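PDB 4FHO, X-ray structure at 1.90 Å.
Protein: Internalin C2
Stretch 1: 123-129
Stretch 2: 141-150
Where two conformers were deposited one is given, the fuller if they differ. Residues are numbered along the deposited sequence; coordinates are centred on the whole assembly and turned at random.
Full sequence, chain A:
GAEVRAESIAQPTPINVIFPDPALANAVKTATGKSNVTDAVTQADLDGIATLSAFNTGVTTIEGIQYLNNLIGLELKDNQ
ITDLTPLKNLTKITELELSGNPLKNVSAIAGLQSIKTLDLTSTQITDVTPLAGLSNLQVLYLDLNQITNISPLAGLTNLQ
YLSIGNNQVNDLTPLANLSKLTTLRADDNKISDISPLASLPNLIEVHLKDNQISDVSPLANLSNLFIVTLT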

ATOM      1  N   THR A 123       2.942  -8.598   4.191  1.00 50.46           N
ATOM      2  CA  THR A 123       3.911  -7.758   4.916  1.00 47.51           C
ATOM      3  C   THR A 123       4.043  -8.107   6.398  1.00 47.03           C
ATOM      4  O   THR A 123       4.722  -7.395   7.146  1.00 50.79           O
ATOM      5  CB  THR A 123       3.660  -6.263   4.670  1.00 49.09           C
ATOM      6  OG1 THR A 123       2.320  -5.915   5.023  1.00 53.30           O
ATOM      7  CG2 THR A 123       3.897  -5.952   3.167  1.00 45.29           C
ATOM      8  N   GLN A 124       3.447  -9.237   6.794  1.00 49.54           N
ATOM      9  CA  GLN A 124       3.436  -9.715   8.180  1.00 51.80           C
ATOM     10  C   GLN A 124       2.869  -8.688   9.159  1.00 56.73           C
ATOM     11  O   GLN A 124       3.308  -8.630  10.307  1.00 55.29           O
ATOM     12  CB  GLN A 124       4.847 -10.150   8.633  1.00 53.58           C
ATOM     13  CG  GLN A 124       5.511 -11.159   7.720  1.00 53.99           C
ATOM     14  CD  GLN A 124       6.932 -11.515   8.129  1.00 54.75           C
ATOM     15  OE1 GLN A 124       7.296 -11.446   9.294  1.00 71.46           O
ATOM     16  NE2 GLN A 124       7.720 -11.902   7.169  1.00 61.13           N
ATOM     17  N   ILE A 125       1.888  -7.904   8.722  1.00 52.35           N
ATOM     18  CA  ILE A 125       1.224  -6.926   9.599  1.00 52.26           C
ATOM     19  C   ILE A 125       0.014  -7.553  10.289  1.00 58.37           C
ATOM     20  O   ILE A 125      -0.634  -8.475   9.761  1.00 54.19           O
ATOM     21  CB  ILE A 125       0.905  -5.575   8.876  1.00 54.53           C
ATOM     22  CG1 ILE A 125      -0.096  -5.713   7.720  1.00 56.38           C
ATOM     23  CG2 ILE A 125       2.211  -4.938   8.387  1.00 54.34           C
ATOM     24  CD1 ILE A 125      -0.410  -4.399   7.017  1.00 59.13           C
ATOM     25  N   THR A 126      -0.268  -7.075  11.491  1.00 57.77           N
ATOM     26  CA  THR A 126      -1.467  -7.457  12.250  1.00 56.00           C
ATOM     27  C   THR A 126      -2.450  -6.302  12.454  1.00 63.79           C
ATOM     28  O   THR A 126      -3.563  -6.541  12.865  1.00 66.33           O
ATOM     29  CB  THR A 126      -1.069  -8.042  13.625  1.00 61.57           C
ATOM     30  OG1 THR A 126      -0.431  -7.035  14.413  1.00 64.00           O
ATOM     31  CG2 THR A 126      -0.088  -9.216  13.448  1.00 61.50           C
ATOM     32  N   ASP A 127      -2.048  -5.075  12.134  1.00 64.45           N
ATOM     33  CA  ASP A 127      -2.692  -3.856  12.614  1.00 71.23           C
ATOM     34  C   ASP A 127      -2.606  -2.803  11.498  1.00 66.25           C
ATOM     35  O   ASP A 127      -1.522  -2.547  10.998  1.00 63.60           O
ATOM     36  CB  ASP A 127      -1.902  -3.394  13.863  1.00 76.91           C
ATOM     37  CG  ASP A 127      -2.535  -2.230  14.597  1.00 87.67           C
ATOM     38  OD1 ASP A 127      -3.704  -1.878  14.341  1.00 92.80           O
ATOM     39  OD2 ASP A 127      -1.850  -1.684  15.489  1.00108.85           O
ATOM     40  N   VAL A 128      -3.723  -2.182  11.139  1.00 60.24           N
ATOM     41  CA  VAL A 128      -3.761  -1.103  10.098  1.00 64.09           C
ATOM     42  C   VAL A 128      -4.103   0.294  10.678  1.00 63.94           C
ATOM     43  O   VAL A 128      -4.387   1.244   9.935  1.00 64.64           O
ATOM     44  CB  VAL A 128      -4.681  -1.479   8.906  1.00 64.39           C
ATOM     45  CG1 VAL A 128      -4.074  -2.641   8.129  1.00 62.43           C
ATOM     46  CG2 VAL A 128      -6.100  -1.780   9.358  1.00 67.85           C
ATOM     47  N   THR A 129      -3.968   0.440  11.992  1.00 68.02           N
ATOM     48  CA  THR A 129      -4.188   1.719  12.670  1.00 76.85           C
ATOM     49  C   THR A 129      -3.445   2.926  12.048  1.00 70.75           C
ATOM     50  O   THR A 129      -4.065   3.981  11.869  1.00 68.05           O
ATOM     51  CB  THR A 129      -3.927   1.625  14.191  1.00 86.30           C
ATOM     52  OG1 THR A 129      -4.618   0.505  14.745  1.00108.04           O
ATOM     53  CG2 THR A 129      -4.510   2.827  14.883  1.00114.90           C
ATOM     54  N   TYR A 141      -4.429  -2.782  -0.880  1.00 48.11           N
ATOM     55  CA  TYR A 141      -4.260  -4.235  -0.761  1.00 53.06           C
ATOM     56  C   TYR A 141      -3.716  -4.583   0.620  1.00 54.63           C
ATOM     57  O   TYR A 141      -2.597  -4.208   0.960  1.00 52.96           O
ATOM     58  CB  TYR A 141      -3.312  -4.791  -1.825  1.00 52.86           C
ATOM     59  CG  TYR A 141      -3.587  -4.417  -3.261  1.00 49.43           C
ATOM     60  CD1 TYR A 141      -3.102  -3.219  -3.802  1.00 59.52           C
ATOM     61  CD2 TYR A 141      -4.279  -5.290  -4.120  1.00 59.99           C
ATOM     62  CE1 TYR A 141      -3.331  -2.882  -5.151  1.00 53.56           C
ATOM     63  CE2 TYR A 141      -4.522  -4.955  -5.462  1.00 60.43           C
ATOM     64  CZ  TYR A 141      -4.040  -3.757  -5.970  1.00 59.78           C
ATOM     65  OH  TYR A 141      -4.257  -3.421  -7.282  1.00 64.53           O
ATOM     66  N   LEU A 142      -4.482  -5.362   1.378  1.00 54.50           N
ATOM     67  CA  LEU A 142      -4.087  -5.844   2.704  1.00 53.35           C
ATOM     68  C   LEU A 142      -4.046  -7.378   2.815  1.00 53.17           C
ATOM     69  O   LEU A 142      -4.007  -7.910   3.914  1.00 56.91           O
ATOM     70  CB  LEU A 142      -5.058  -5.258   3.731  1.00 50.88           C
ATOM     71  CG  LEU A 142      -4.976  -3.740   3.943  1.00 63.08           C
ATOM     72  CD1 LEU A 142      -6.033  -3.265   4.946  1.00 59.58           C
ATOM     73  CD2 LEU A 142      -3.601  -3.264   4.398  1.00 57.71           C
ATOM     74  N   ASP A 143      -3.978  -8.070   1.675  1.00 50.23           N
ATOM     75  CA  ASP A 143      -4.113  -9.535   1.610  1.00 53.86           C
ATOM     76  C   ASP A 143      -2.941 -10.260   2.227  1.00 50.77           C
ATOM     77  O   ASP A 143      -1.842  -9.746   2.201  1.00 49.28           O
ATOM     78  CB  ASP A 143      -4.203 -10.020   0.157  1.00 57.69           C
ATOM     79  CG  ASP A 143      -5.303  -9.334  -0.596  1.00 60.61           C
ATOM     80  OD1 ASP A 143      -6.455  -9.780  -0.511  1.00 72.72           O
ATOM     81  OD2 ASP A 143      -5.010  -8.292  -1.205  1.00 64.81           O
ATOM     82  N   LEU A 144      -3.196 -11.450   2.770  1.00 46.69           N
ATOM     83  CA  LEU A 144      -2.137 -12.378   3.223  1.00 50.78           C
ATOM     84  C   LEU A 144      -1.333 -11.805   4.422  1.00 50.80           C
ATOM     85  O   LEU A 144      -0.113 -11.863   4.466  1.00 47.82           O
ATOM     86  CB  LEU A 144      -1.239 -12.802   2.051  1.00 51.11           C
ATOM     87  CG  LEU A 144      -1.953 -13.508   0.872  1.00 57.16           C
ATOM     88  CD1 LEU A 144      -1.196 -13.369  -0.454  1.00 56.05           C
ATOM     89  CD2 LEU A 144      -2.100 -14.957   1.262  1.00 52.87           C
ATOM     90  N   ASN A 145      -2.058 -11.233   5.366  1.00 52.38           N
ATOM     91  CA  ASN A 145      -1.531 -10.738   6.628  1.00 50.52           C
ATOM     92  C   ASN A 145      -2.287 -11.443   7.768  1.00 55.16           C
ATOM     93  O   ASN A 145      -2.850 -12.525   7.562  1.00 55.15           O
ATOM     94  CB  ASN A 145      -1.638  -9.205   6.603  1.00 49.71           C
ATOM     95  CG  ASN A 145      -0.628  -8.579   5.656  1.00 49.82           C
ATOM     96  OD1 ASN A 145       0.552  -8.777   5.814  1.00 50.52           O
ATOM     97  ND2 ASN A 145      -1.098  -7.851   4.657  1.00 46.89           N
ATOM     98  N   GLN A 146      -2.267 -10.887   8.974  1.00 55.35           N
ATOM     99  CA  GLN A 146      -3.041 -11.435  10.098  1.00 55.57           C
ATOM    100  C   GLN A 146      -3.845 -10.315  10.751  1.00 62.78           C
ATOM    101  O   GLN A 146      -3.830 -10.152  11.962  1.00 59.47           O
ATOM    102  CB  GLN A 146      -2.107 -12.148  11.090  1.00 65.81           C
ATOM    103  CG  GLN A 146      -1.353 -13.308  10.446  1.00 72.22           C
ATOM    104  CD  GLN A 146      -0.403 -14.037  11.375  1.00 75.33           C
ATOM    105  OE1 GLN A 146      -0.554 -14.017  12.597  1.00 75.66           O
ATOM    106  NE2 GLN A 146       0.588 -14.697  10.788  1.00 66.87           N
ATOM    107  N   ILE A 147      -4.556  -9.561   9.911  1.00 57.65           N
ATOM    108  CA  ILE A 147      -5.338  -8.409  10.321  1.00 61.77           C
ATOM    109  C   ILE A 147      -6.707  -8.901  10.795  1.00 62.75           C
ATOM    110  O   ILE A 147      -7.343  -9.739  10.147  1.00 57.92           O
ATOM    111  CB  ILE A 147      -5.521  -7.396   9.162  1.00 61.37           C
ATOM    112  CG1 ILE A 147      -4.152  -6.806   8.744  1.00 57.44           C
ATOM    113  CG2 ILE A 147      -6.500  -6.272   9.561  1.00 59.56           C
ATOM    114  CD1 ILE A 147      -4.136  -6.235   7.342  1.00 53.17           C
ATOM    115  N   THR A 148      -7.146  -8.369  11.927  1.00 60.80           N
ATOM    116  CA  THR A 148      -8.449  -8.650  12.516  1.00 65.03           C
ATOM    117  C   THR A 148      -9.375  -7.440  12.394  1.00 68.49           C
ATOM    118  O   THR A 148     -10.468  -7.563  11.878  1.00 72.76           O
ATOM    119  CB  THR A 148      -8.299  -9.088  13.993  1.00 72.38           C
ATOM    120  OG1 THR A 148      -7.551  -8.107  14.725  1.00 87.19           O
ATOM    121  CG2 THR A 148      -7.543 -10.395  14.079  1.00 68.45           C
ATOM    122  N   ASN A 149      -8.910  -6.268  12.818  1.00 69.26           N
ATOM    123  CA  ASN A 149      -9.746  -5.074  12.975  1.00 71.59           C
ATOM    124  C   ASN A 149      -9.633  -4.136  11.755  1.00 67.62           C
ATOM    125  O   ASN A 149      -8.537  -3.731  11.411  1.00 69.68           O
ATOM    126  CB  ASN A 149      -9.320  -4.344  14.266  1.00 75.90           C
ATOM    127  CG  ASN A 149     -10.294  -3.263  14.704  1.00 78.98           C
ATOM    128  OD1 ASN A 149     -11.401  -3.131  14.174  1.00 88.12           O
ATOM    129  ND2 ASN A 149      -9.896  -2.502  15.708  1.00 84.34           N
ATOM    130  N   ILE A 150     -10.782  -3.806  11.140  1.00 65.45           N
ATOM    131  CA  ILE A 150     -10.873  -2.876   9.995  0.50 69.31           C
ATOM    132  C   ILE A 150     -11.314  -1.466  10.452  1.00 69.72           C
ATOM    133  O   ILE A 150     -11.425  -0.548   9.632  1.00 74.58           O
ATOM    134  CB  ILE A 150     -11.851  -3.412   8.922  0.50 70.48           C
ATOM    135  CG1 ILE A 150     -11.439  -4.791   8.411  0.50 72.59           C
ATOM    136  CG2 ILE A 150     -11.910  -2.528   7.685  0.50 91.62           C
ATOM    137  CD1 ILE A 150     -12.345  -5.254   7.286  0.50 66.73           C
TER
HETATM  138  O   HOH W   1       2.144 -11.692   5.993  1.00 49.89           O
HETATM  139  O   HOH W   2      -6.175  -5.787  13.442  1.00 56.76           O
HETATM  140  O   HOH W   3      -6.049  -3.002  12.537  1.00 62.92           O

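The apolar centre of this contact is built from four branched side chains, two from each stretch. V128, whose CA-to-CB bond points toward the other stretch, places its CG1 3.7 Å from I147 CD1 and 3.8 Å from L142 CD1, so a single methyl packs against two neighbours. I125 joins more loosely, its CG1 4.1 Å from I147 CD1 and its CD1 4.3 Å from L142 CD2. These are van der Waals distances, and all four residues are buried.

Beside this cluster stands N145, a buried polar residue that earns its place by using both ends of its amide. N145 OD1 accepts a hydrogen bond from T123 N at 2.9 Å and a weak one from I125 N at 3.3 Å, while N145 ND2 donates to L142 O at 3.0 Å within its own stretch. One side chain thus ties down loop backbone that no regular strand pairing organises.

Direct backbone pairing is sparse: Q146 N donates to I125 O at 3.0 Å, nearly straight at 170°, and T126 CA lies 3.6 Å from Q146 O in a CA-H...O contact.

Farther along, the backbones separate and water fills in. Water 2 links T126 O to N149 N, and water 3 links V128 N to N149 O. At the other end of the contact, water 1 bridges Q124 N and L144 O.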